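Local coordinates for D-alanyl transferase DltD (Enterococcus faecium TX0133A04, PDB 6PFX), which probably transfers D-alanine to lipoteichoic acid during cell-wall biogenesis in this Gram-positive bacterium, as a membrane-associated member of the DltD family, at residues Q281-I293 and I361-Y375. Residues are numbered along the deposited sequence; the frame is centred on the assembly and turned at random.
Sequences QLAKNHNEVLFII and IRPFLEENHITASKY
Strand 288-293 and the last turn (361-365) of helix 351-365 run antiparallel at 176°, their axes 9.9 Å apart, and the chain beyond the helix returns past the start of the strand to Ala283. Leu290 and Ile292, on the strand face turned to the helix, meet Ile361: Leu290 CD2 lies 3.7 Å from Ile361 CG1, the two side chains crossing at about a right angle. Branched aliphatic groups suit this buried layer. Phe364, with CG anti to its backbone N (chi1 176°), reaches the strand's beginning, where its ring edge meets Glu288 O and CD2 touches Leu290 CB.

Farther on, polar groups take over. The Glu288 side chain, bent at its second torsion, turns its carboxylate to Ser373 and grips it twice: Ser373 N gives a nearly straight bond of 2.8 Å to the syn lone pair of OE2, and Ser373 OG one of 2.6 Å to OE1, 21° out of the carboxylate plane. Arg329 forms a salt bridge with the same OE1, which would probably favour the charged form. Tyr375 combines both characters: its ring packs on Ala283, whose small methyl lets CD2 of the Tyr375 ring come within 3.5 Å of Ala283 CA, while OH donates to Asn287 O (2.6 Å) in the carbonyl plane. A water joins Tyr375 OH, Ser373 OG and Val289 N. Two residues before the strand, His286 closes helix 271-284 with a Schellman motif.

Strand 288-293 is the fourth in a parallel five-stranded sheet of order 2-1-3-4-5, flanked by helices as in the SGNH-hydrolase fold, to whose clan DltD belongs.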
ATOM      1  N   GLN A 281       4.738 -12.563  -3.530  1.00 10.68           N
ATOM      2  CA  GLN A 281       5.887 -11.945  -4.175  1.00 11.53           C
ATOM      3  C   GLN A 281       6.918 -11.466  -3.159  1.00 10.93           C
ATOM      4  O   GLN A 281       8.121 -11.596  -3.394  1.00 12.74           O
ATOM      5  CB  GLN A 281       5.426 -10.818  -5.097  1.00 12.71           C
ATOM      6  CG  GLN A 281       6.506 -10.254  -6.003  1.00 15.41           C
ATOM      7  CD  GLN A 281       6.967 -11.233  -7.077  1.00 14.66           C
ATOM      8  OE1 GLN A 281       6.322 -12.241  -7.331  1.00 18.39           O
ATOM      9  NE2 GLN A 281       8.096 -10.933  -7.704  1.00 21.90           N
ATOM     10  N   LEU A 282       6.476 -10.911  -2.027  1.00 10.34           N
ATOM     11  CA  LEU A 282       7.415 -10.494  -0.993  1.00 12.42           C
ATOM     12  C   LEU A 282       8.218 -11.684  -0.506  1.00 12.73           C
ATOM     13  O   LEU A 282       9.438 -11.596  -0.332  1.00 11.81           O
ATOM     14  CB  LEU A 282       6.662  -9.844   0.165  1.00 13.12           C
ATOM     15  CG  LEU A 282       6.094  -8.480  -0.192  1.00 10.88           C
ATOM     16  CD1 LEU A 282       5.071  -8.105   0.883  1.00 12.33           C
ATOM     17  CD2 LEU A 282       7.127  -7.419  -0.241  1.00 11.48           C
ATOM     18  N   ALA A 283       7.565 -12.831  -0.359  1.00 12.46           N
ATOM     19  CA  ALA A 283       8.265 -14.010   0.129  1.00 11.95           C
ATOM     20  C   ALA A 283       9.239 -14.524  -0.921  1.00 15.55           C
ATOM     21  O   ALA A 283      10.385 -14.865  -0.602  1.00 16.14           O
ATOM     22  CB  ALA A 283       7.246 -15.078   0.533  1.00 14.24           C
ATOM     23  N   LYS A 284       8.817 -14.552  -2.189  1.00 13.79           N
ATOM     24  CA  LYS A 284       9.690 -15.065  -3.248  1.00 14.26           C
ATOM     25  C   LYS A 284      10.923 -14.192  -3.425  1.00 16.34           C
ATOM     26  O   LYS A 284      11.998 -14.705  -3.761  1.00 17.46           O
ATOM     27  CB  LYS A 284       8.900 -15.230  -4.548  1.00 18.54           C
ATOM     28  CG  LYS A 284       7.930 -16.413  -4.464  1.00 23.80           C
ATOM     29  CD  LYS A 284       6.995 -16.549  -5.660  1.00 25.78           C
ATOM     30  CE  LYS A 284       6.013 -17.715  -5.478  1.00 28.28           C
ATOM     31  NZ  LYS A 284       4.916 -17.679  -6.499  1.00 34.30           N
ATOM     32  N   ASN A 285      10.798 -12.890  -3.175  1.00 15.03           N
ATOM     33  CA  ASN A 285      11.917 -11.964  -3.236  1.00 16.57           C
ATOM     34  C   ASN A 285      12.768 -11.941  -1.973  1.00 12.03           C
ATOM     35  O   ASN A 285      13.761 -11.201  -1.924  1.00 13.97           O
ATOM     36  CB  ASN A 285      11.400 -10.532  -3.387  1.00 15.79           C
ATOM     37  CG  ASN A 285      10.942 -10.214  -4.761  1.00 17.77           C
ATOM     38  OD1 ASN A 285      11.333 -10.857  -5.735  1.00 25.65           O
ATOM     39  ND2 ASN A 285      10.129  -9.171  -4.865  1.00 24.71           N
ATOM     40  N   HIS A 286      12.390 -12.684  -0.939  1.00 13.08           N
ATOM     41  CA  HIS A 286      13.072 -12.624   0.356  1.00 13.28           C
ATOM     42  C   HIS A 286      13.117 -11.197   0.907  1.00 11.82           C
ATOM     43  O   HIS A 286      14.118 -10.758   1.486  1.00 15.86           O
ATOM     44  CB  HIS A 286      14.453 -13.282   0.277  1.00 16.01           C
ATOM     45  CG  HIS A 286      14.408 -14.679  -0.272  1.00 23.54           C
ATOM     46  ND1 HIS A 286      13.874 -15.737   0.432  1.00 33.86           N
ATOM     47  CD2 HIS A 286      14.799 -15.183  -1.467  1.00 31.47           C
ATOM     48  CE1 HIS A 286      13.949 -16.835  -0.300  1.00 29.18           C
ATOM     49  NE2 HIS A 286      14.506 -16.526  -1.457  1.00 34.72           N
ATOM     50  N   ASN A 287      12.017 -10.466   0.741  1.00 13.48           N
ATOM     51  CA  ASN A 287      11.914  -9.141   1.322  1.00 13.67           C
ATOM     52  C   ASN A 287      11.660  -9.264   2.819  1.00 11.78           C
ATOM     53  O   ASN A 287      10.870 -10.099   3.259  1.00 17.59           O
ATOM     54  CB  ASN A 287      10.733  -8.379   0.725  1.00 13.74           C
ATOM     55  CG  ASN A 287      10.938  -8.012  -0.717  1.00 13.12           C
ATOM     56  OD1 ASN A 287      10.124  -8.340  -1.572  1.00 13.00           O
ATOM     57  ND2 ASN A 287      12.042  -7.346  -1.003  1.00 14.28           N
ATOM     58  N   GLU A 288      12.304  -8.413   3.601  1.00 10.98           N
ATOM     59  CA  GLU A 288      11.901  -8.194   4.981  1.00 12.56           C
ATOM     60  C   GLU A 288      10.941  -7.014   4.970  1.00 11.44           C
ATOM     61  O   GLU A 288      11.202  -6.009   4.302  1.00 12.20           O
ATOM     62  CB  GLU A 288      13.105  -7.888   5.860  1.00 15.97           C
ATOM     63  CG  GLU A 288      14.042  -9.096   6.056  1.00 14.41           C
ATOM     64  CD  GLU A 288      13.487 -10.157   7.013  1.00 18.46           C
ATOM     65  OE1 GLU A 288      12.477  -9.913   7.707  1.00 13.89           O
ATOM     66  OE2 GLU A 288      14.072 -11.260   7.076  1.00 22.27           O
ATOM     67  N   VAL A 289       9.817  -7.147   5.660  1.00  9.75           N
ATOM     68  CA  VAL A 289       8.735  -6.181   5.533  1.00  9.22           C
ATOM     69  C   VAL A 289       8.284  -5.732   6.913  1.00  9.50           C
ATOM     70  O   VAL A 289       8.178  -6.546   7.838  1.00 10.24           O
ATOM     71  CB  VAL A 289       7.517  -6.769   4.773  1.00  9.59           C
ATOM     72  CG1 VAL A 289       6.526  -5.668   4.377  1.00 11.12           C
ATOM     73  CG2 VAL A 289       7.930  -7.573   3.563  1.00 14.86           C
ATOM     74  N   LEU A 290       8.009  -4.432   7.041  1.00 10.04           N
ATOM     75  CA  LEU A 290       7.249  -3.871   8.153  1.00  8.03           C
ATOM     76  C   LEU A 290       5.862  -3.499   7.635  1.00 10.90           C
ATOM     77  O   LEU A 290       5.733  -2.644   6.747  1.00  8.41           O
ATOM     78  CB  LEU A 290       7.938  -2.639   8.750  1.00  9.40           C
ATOM     79  CG  LEU A 290       7.130  -1.823   9.774  1.00  8.44           C
ATOM     80  CD1 LEU A 290       6.824  -2.623  11.049  1.00 10.22           C
ATOM     81  CD2 LEU A 290       7.839  -0.499  10.136  1.00 13.61           C
ATOM     82  N   PHE A 291       4.835  -4.156   8.169  1.00  9.70           N
ATOM     83  CA  PHE A 291       3.449  -3.828   7.863  1.00  9.58           C
ATOM     84  C   PHE A 291       2.915  -2.892   8.939  1.00 10.62           C
ATOM     85  O   PHE A 291       3.221  -3.059  10.121  1.00 14.33           O
ATOM     86  CB  PHE A 291       2.576  -5.088   7.804  1.00  9.61           C
ATOM     87  CG  PHE A 291       2.942  -6.022   6.678  1.00  9.68           C
ATOM     88  CD1 PHE A 291       2.418  -5.832   5.413  1.00 11.26           C
ATOM     89  CD2 PHE A 291       3.811  -7.085   6.887  1.00 12.36           C
ATOM     90  CE1 PHE A 291       2.752  -6.681   4.360  1.00 10.94           C
ATOM     91  CE2 PHE A 291       4.160  -7.941   5.833  1.00 14.91           C
ATOM     92  CZ  PHE A 291       3.620  -7.738   4.574  1.00 10.71           C
ATOM     93  N   ILE A 292       2.144  -1.891   8.514  1.00 10.10           N
ATOM     94  CA  ILE A 292       1.521  -0.904   9.402  1.00  9.30           C
ATOM     95  C   ILE A 292       0.016  -0.955   9.174  1.00  9.14           C
ATOM     96  O   ILE A 292      -0.442  -0.868   8.027  1.00 10.97           O
ATOM     97  CB  ILE A 292       2.085   0.513   9.144  1.00 10.30           C
ATOM     98  CG1 ILE A 292       3.607   0.490   9.332  1.00 13.05           C
ATOM     99  CG2 ILE A 292       1.389   1.559  10.039  1.00 13.75           C
ATOM    100  CD1 ILE A 292       4.349   1.733   8.868  1.00 15.60           C
ATOM    101  N   ILE A 293      -0.745  -1.078  10.266  1.00 10.84           N
ATOM    102  CA  ILE A 293      -2.204  -1.121  10.225  1.00  8.32           C
ATOM    103  C   ILE A 293      -2.717   0.095  10.982  1.00  9.26           C
ATOM    104  O   ILE A 293      -2.589   0.150  12.215  1.00 13.87           O
ATOM    105  CB  ILE A 293      -2.761  -2.375  10.901  1.00  9.17           C
ATOM    106  CG1 ILE A 293      -2.108  -3.632  10.335  1.00 14.67           C
ATOM    107  CG2 ILE A 293      -4.258  -2.429  10.646  1.00 13.36           C
ATOM    108  CD1 ILE A 293      -2.530  -4.938  11.004  1.00 14.75           C
ATOM    109  N   ILE A 361       9.585   2.161  12.024  1.00 11.42           N
ATOM    110  CA  ILE A 361      10.282   2.269  10.744  1.00 11.56           C
ATOM    111  C   ILE A 361      11.770   2.501  10.964  1.00 11.59           C
ATOM    112  O   ILE A 361      12.616   1.864  10.324  1.00 11.37           O
ATOM    113  CB  ILE A 361       9.689   3.402   9.882  1.00 10.28           C
ATOM    114  CG1 ILE A 361       8.287   3.047   9.387  1.00 13.16           C
ATOM    115  CG2 ILE A 361      10.661   3.777   8.738  1.00 13.40           C
ATOM    116  CD1 ILE A 361       7.501   4.283   8.900  1.00 13.55           C
ATOM    117  N   ARG A 362      12.111   3.448  11.843  1.00 10.25           N
ATOM    118  CA  ARG A 362      13.500   3.851  12.025  1.00 11.67           C
ATOM    119  C   ARG A 362      14.382   2.701  12.482  1.00 10.12           C
ATOM    120  O   ARG A 362      15.389   2.423  11.804  1.00 12.82           O
ATOM    121  CB  ARG A 362      13.583   5.051  12.987  1.00 13.28           C
ATOM    122  CG  ARG A 362      14.985   5.676  13.118  1.00 17.14           C
ATOM    123  CD  ARG A 362      15.087   6.604  14.332  1.00 20.36           C
ATOM    124  NE  ARG A 362      14.744   5.892  15.560  1.00 23.38           N
ATOM    125  CZ  ARG A 362      15.503   4.960  16.132  1.00 31.67           C
ATOM    126  NH1 ARG A 362      16.670   4.617  15.596  1.00 34.39           N
ATOM    127  NH2 ARG A 362      15.092   4.371  17.247  1.00 34.47           N
ATOM    128  N   PRO A 363      14.090   1.979  13.565  1.00  9.53           N
ATOM    129  CA  PRO A 363      15.010   0.899  13.954  1.00 12.29           C
ATOM    130  C   PRO A 363      15.084  -0.241  12.939  1.00 12.81           C
ATOM    131  O   PRO A 363      16.134  -0.889  12.822  1.00 13.57           O
ATOM    132  CB  PRO A 363      14.473   0.446  15.313  1.00 13.07           C
ATOM    133  CG  PRO A 363      13.013   0.810  15.268  1.00 13.50           C
ATOM    134  CD  PRO A 363      12.956   2.103  14.502  1.00 12.60           C
ATOM    135  N   PHE A 364      14.008  -0.483  12.184  1.00 10.54           N
ATOM    136  CA  PHE A 364      14.023  -1.479  11.113  1.00 12.48           C
ATOM    137  C   PHE A 364      15.000  -1.079  10.019  1.00 12.17           C
ATOM    138  O   PHE A 364      15.939  -1.815   9.708  1.00 13.36           O
ATOM    139  CB  PHE A 364      12.601  -1.609  10.548  1.00  9.30           C
ATOM    140  CG  PHE A 364      12.456  -2.543   9.362  1.00 10.77           C
ATOM    141  CD1 PHE A 364      13.019  -3.806   9.359  1.00 11.17           C
ATOM    142  CD2 PHE A 364      11.702  -2.152   8.264  1.00 10.39           C
ATOM    143  CE1 PHE A 364      12.854  -4.671   8.254  1.00  9.59           C
ATOM    144  CE2 PHE A 364      11.504  -2.996   7.192  1.00 10.74           C
ATOM    145  CZ  PHE A 364      12.103  -4.260   7.172  1.00 11.46           C
ATOM    146  N   LEU A 365      14.789   0.095   9.423  1.00  9.59           N
ATOM    147  CA  LEU A 365      15.582   0.515   8.275  1.00 10.71           C
ATOM    148  C   LEU A 365      17.013   0.899   8.665  1.00 13.80           C
ATOM    149  O   LEU A 365      17.924   0.784   7.836  1.00 19.62           O
ATOM    150  CB  LEU A 365      14.872   1.662   7.542  1.00 11.76           C
ATOM    151  CG  LEU A 365      13.493   1.339   6.952  1.00 11.42           C
ATOM    152  CD1 LEU A 365      12.942   2.500   6.104  1.00 11.44           C
ATOM    153  CD2 LEU A 365      13.570   0.080   6.102  1.00 12.37           C
ATOM    154  N   GLU A 366      17.243   1.360   9.898  1.00 11.29           N
ATOM    155  CA  GLU A 366      18.595   1.693  10.361  1.00 11.13           C
ATOM    156  C   GLU A 366      19.302   0.517  11.030  1.00 18.17           C
ATOM    157  O   GLU A 366      20.456   0.663  11.455  1.00 16.90           O
ATOM    158  CB  GLU A 366      18.569   2.891  11.322  1.00 14.27           C
ATOM    159  CG  GLU A 366      18.063   4.172  10.669  1.00 17.70           C
ATOM    160  CD  GLU A 366      18.355   5.425  11.490  1.00 32.37           C
ATOM    161  OE1 GLU A 366      18.582   6.498  10.885  1.00 39.04           O
ATOM    162  OE2 GLU A 366      18.372   5.336  12.739  1.00 32.49           O
ATOM    163  N   GLU A 367      18.628  -0.631  11.137  1.00 15.14           N
ATOM    164  CA  GLU A 367      19.205  -1.863  11.687  1.00 15.56           C
ATOM    165  C   GLU A 367      19.721  -1.703  13.121  1.00 14.12           C
ATOM    166  O   GLU A 367      20.742  -2.273  13.502  1.00 16.82           O
ATOM    167  CB  GLU A 367      20.239  -2.465  10.723  1.00 17.42           C
ATOM    168  CG  GLU A 367      19.623  -2.759   9.348  1.00 15.91           C
ATOM    169  CD  GLU A 367      20.414  -3.764   8.523  1.00 37.37           C
ATOM    170  OE1 GLU A 367      21.187  -4.556   9.102  1.00 40.36           O
ATOM    171  OE2 GLU A 367      20.254  -3.761   7.284  1.00 50.16           O
ATOM    172  N   ASN A 368      18.977  -0.972  13.956  1.00 11.82           N
ATOM    173  CA  ASN A 368      19.289  -0.980  15.383  1.00 13.60           C
ATOM    174  C   ASN A 368      19.210  -2.395  15.931  1.00 14.96           C
ATOM    175  O   ASN A 368      20.029  -2.800  16.765  1.00 16.19           O
ATOM    176  CB  ASN A 368      18.324  -0.069  16.138  1.00 15.94           C
ATOM    177  CG  ASN A 368      18.565   1.382  15.851  1.00 20.21           C
ATOM    178  OD1 ASN A 368      18.256   1.870  14.768  1.00 22.57           O
ATOM    179  ND2 ASN A 368      19.125   2.088  16.823  1.00 31.17           N
ATOM    180  N   HIS A 369      18.203  -3.143  15.487  1.00 15.34           N
ATOM    181  CA  HIS A 369      18.047  -4.564  15.749  1.00 17.42           C
ATOM    182  C   HIS A 369      17.674  -5.202  14.420  1.00 17.05           C
ATOM    183  O   HIS A 369      17.141  -4.542  13.522  1.00 17.10           O
ATOM    184  CB  HIS A 369      16.940  -4.838  16.771  1.00 20.10           C
ATOM    185  CG  HIS A 369      17.131  -4.117  18.064  1.00 27.28           C
ATOM    186  ND1 HIS A 369      18.114  -4.457  18.967  1.00 31.95           N
ATOM    187  CD2 HIS A 369      16.473  -3.063  18.602  1.00 33.42           C
ATOM    188  CE1 HIS A 369      18.053  -3.645  20.007  1.00 35.80           C
ATOM    189  NE2 HIS A 369      17.065  -2.791  19.810  1.00 34.53           N
ATOM    190  N   ILE A 370      17.980  -6.495  14.293  1.00 13.63           N
ATOM    191  CA  ILE A 370      17.762  -7.259  13.068  1.00 14.34           C
ATOM    192  C   ILE A 370      17.081  -8.565  13.451  1.00 18.69           C
ATOM    193  O   ILE A 370      17.530  -9.256  14.372  1.00 20.59           O
ATOM    194  CB  ILE A 370      19.096  -7.545  12.339  1.00 12.36           C
ATOM    195  CG1 ILE A 370      19.755  -6.247  11.874  1.00 12.63           C
ATOM    196  CG2 ILE A 370      18.884  -8.506  11.168  1.00 15.52           C
ATOM    197  CD1 ILE A 370      21.155  -6.460  11.277  1.00 14.87           C
ATOM    198  N   THR A 371      15.988  -8.894  12.771  1.00 15.36           N
ATOM    199  CA  THR A 371      15.416 -10.227  12.871  1.00 14.09           C
ATOM    200  C   THR A 371      15.274 -10.797  11.467  1.00 14.07           C
ATOM    201  O   THR A 371      15.129 -10.056  10.487  1.00 18.16           O
ATOM    202  CB  THR A 371      14.051 -10.247  13.558  1.00 20.91           C
ATOM    203  OG1 THR A 371      13.142  -9.460  12.788  1.00 23.79           O
ATOM    204  CG2 THR A 371      14.135  -9.703  14.976  1.00 22.66           C
ATOM    205  N   ALA A 372      15.311 -12.122  11.382  1.00 14.37           N
ATOM    206  CA  ALA A 372      15.248 -12.838  10.120  1.00 14.73           C
ATOM    207  C   ALA A 372      13.887 -13.492   9.955  1.00 16.55           C
ATOM    208  O   ALA A 372      13.436 -14.233  10.833  1.00 22.61           O
ATOM    209  CB  ALA A 372      16.324 -13.925  10.070  1.00 15.55           C
ATOM    210  N   SER A 373      13.254 -13.238   8.824  1.00 14.23           N
ATOM    211  CA  SER A 373      11.968 -13.837   8.518  1.00 13.99           C
ATOM    212  C   SER A 373      12.186 -15.027   7.595  1.00 17.76           C
ATOM    213  O   SER A 373      12.994 -14.965   6.664  1.00 22.56           O
ATOM    214  CB  SER A 373      11.060 -12.826   7.820  1.00 15.21           C
ATOM    215  OG  SER A 373      10.817 -11.681   8.616  1.00 15.61           O
ATOM    216  N   LYS A 374      11.472 -16.113   7.866  1.00 17.12           N
ATOM    217  CA  LYS A 374      11.450 -17.281   6.995  1.00 18.29           C
ATOM    218  C   LYS A 374       9.994 -17.589   6.690  1.00 14.11           C
ATOM    219  O   LYS A 374       9.177 -17.739   7.609  1.00 19.75           O
ATOM    220  CB  LYS A 374      12.124 -18.480   7.652  1.00 18.55           C
ATOM    221  CG  LYS A 374      13.601 -18.289   7.927  1.00 24.57           C
ATOM    222  CD  LYS A 374      14.390 -18.069   6.651  1.00 26.84           C
ATOM    223  CE  LYS A 374      15.847 -17.792   6.966  1.00 31.19           C
ATOM    224  NZ  LYS A 374      16.619 -17.584   5.709  1.00 35.98           N
ATOM    225  N   TYR A 375       9.667 -17.656   5.412  1.00 12.83           N
ATOM    226  CA  TYR A 375       8.278 -17.676   4.993  1.00 11.24           C
ATOM    227  C   TYR A 375       7.802 -19.077   4.660  1.00 15.56           C
ATOM    228  O   TYR A 375       8.551 -19.903   4.124  1.00 16.40           O
ATOM    229  CB  TYR A 375       8.060 -16.739   3.805  1.00 12.74           C
ATOM    230  CG  TYR A 375       8.462 -15.317   4.122  1.00 12.32           C
ATOM    231  CD1 TYR A 375       7.841 -14.637   5.160  1.00 11.99           C
ATOM    232  CD2 TYR A 375       9.456 -14.654   3.402  1.00 15.18           C
ATOM    233  CE1 TYR A 375       8.188 -13.342   5.478  1.00 13.84           C
ATOM    234  CE2 TYR A 375       9.808 -13.353   3.710  1.00 10.24           C
ATOM    235  CZ  TYR A 375       9.174 -12.706   4.751  1.00 11.90           C
ATOM    236  OH  TYR A 375       9.488 -11.420   5.068  1.00 13.52           O
TER
HETATM  237  O   HOH W   1      13.196 -14.865   3.678  1.00 30.07           O
HETATM  238  O   HOH W   2       8.922  -9.682   7.119  1.00 12.23           O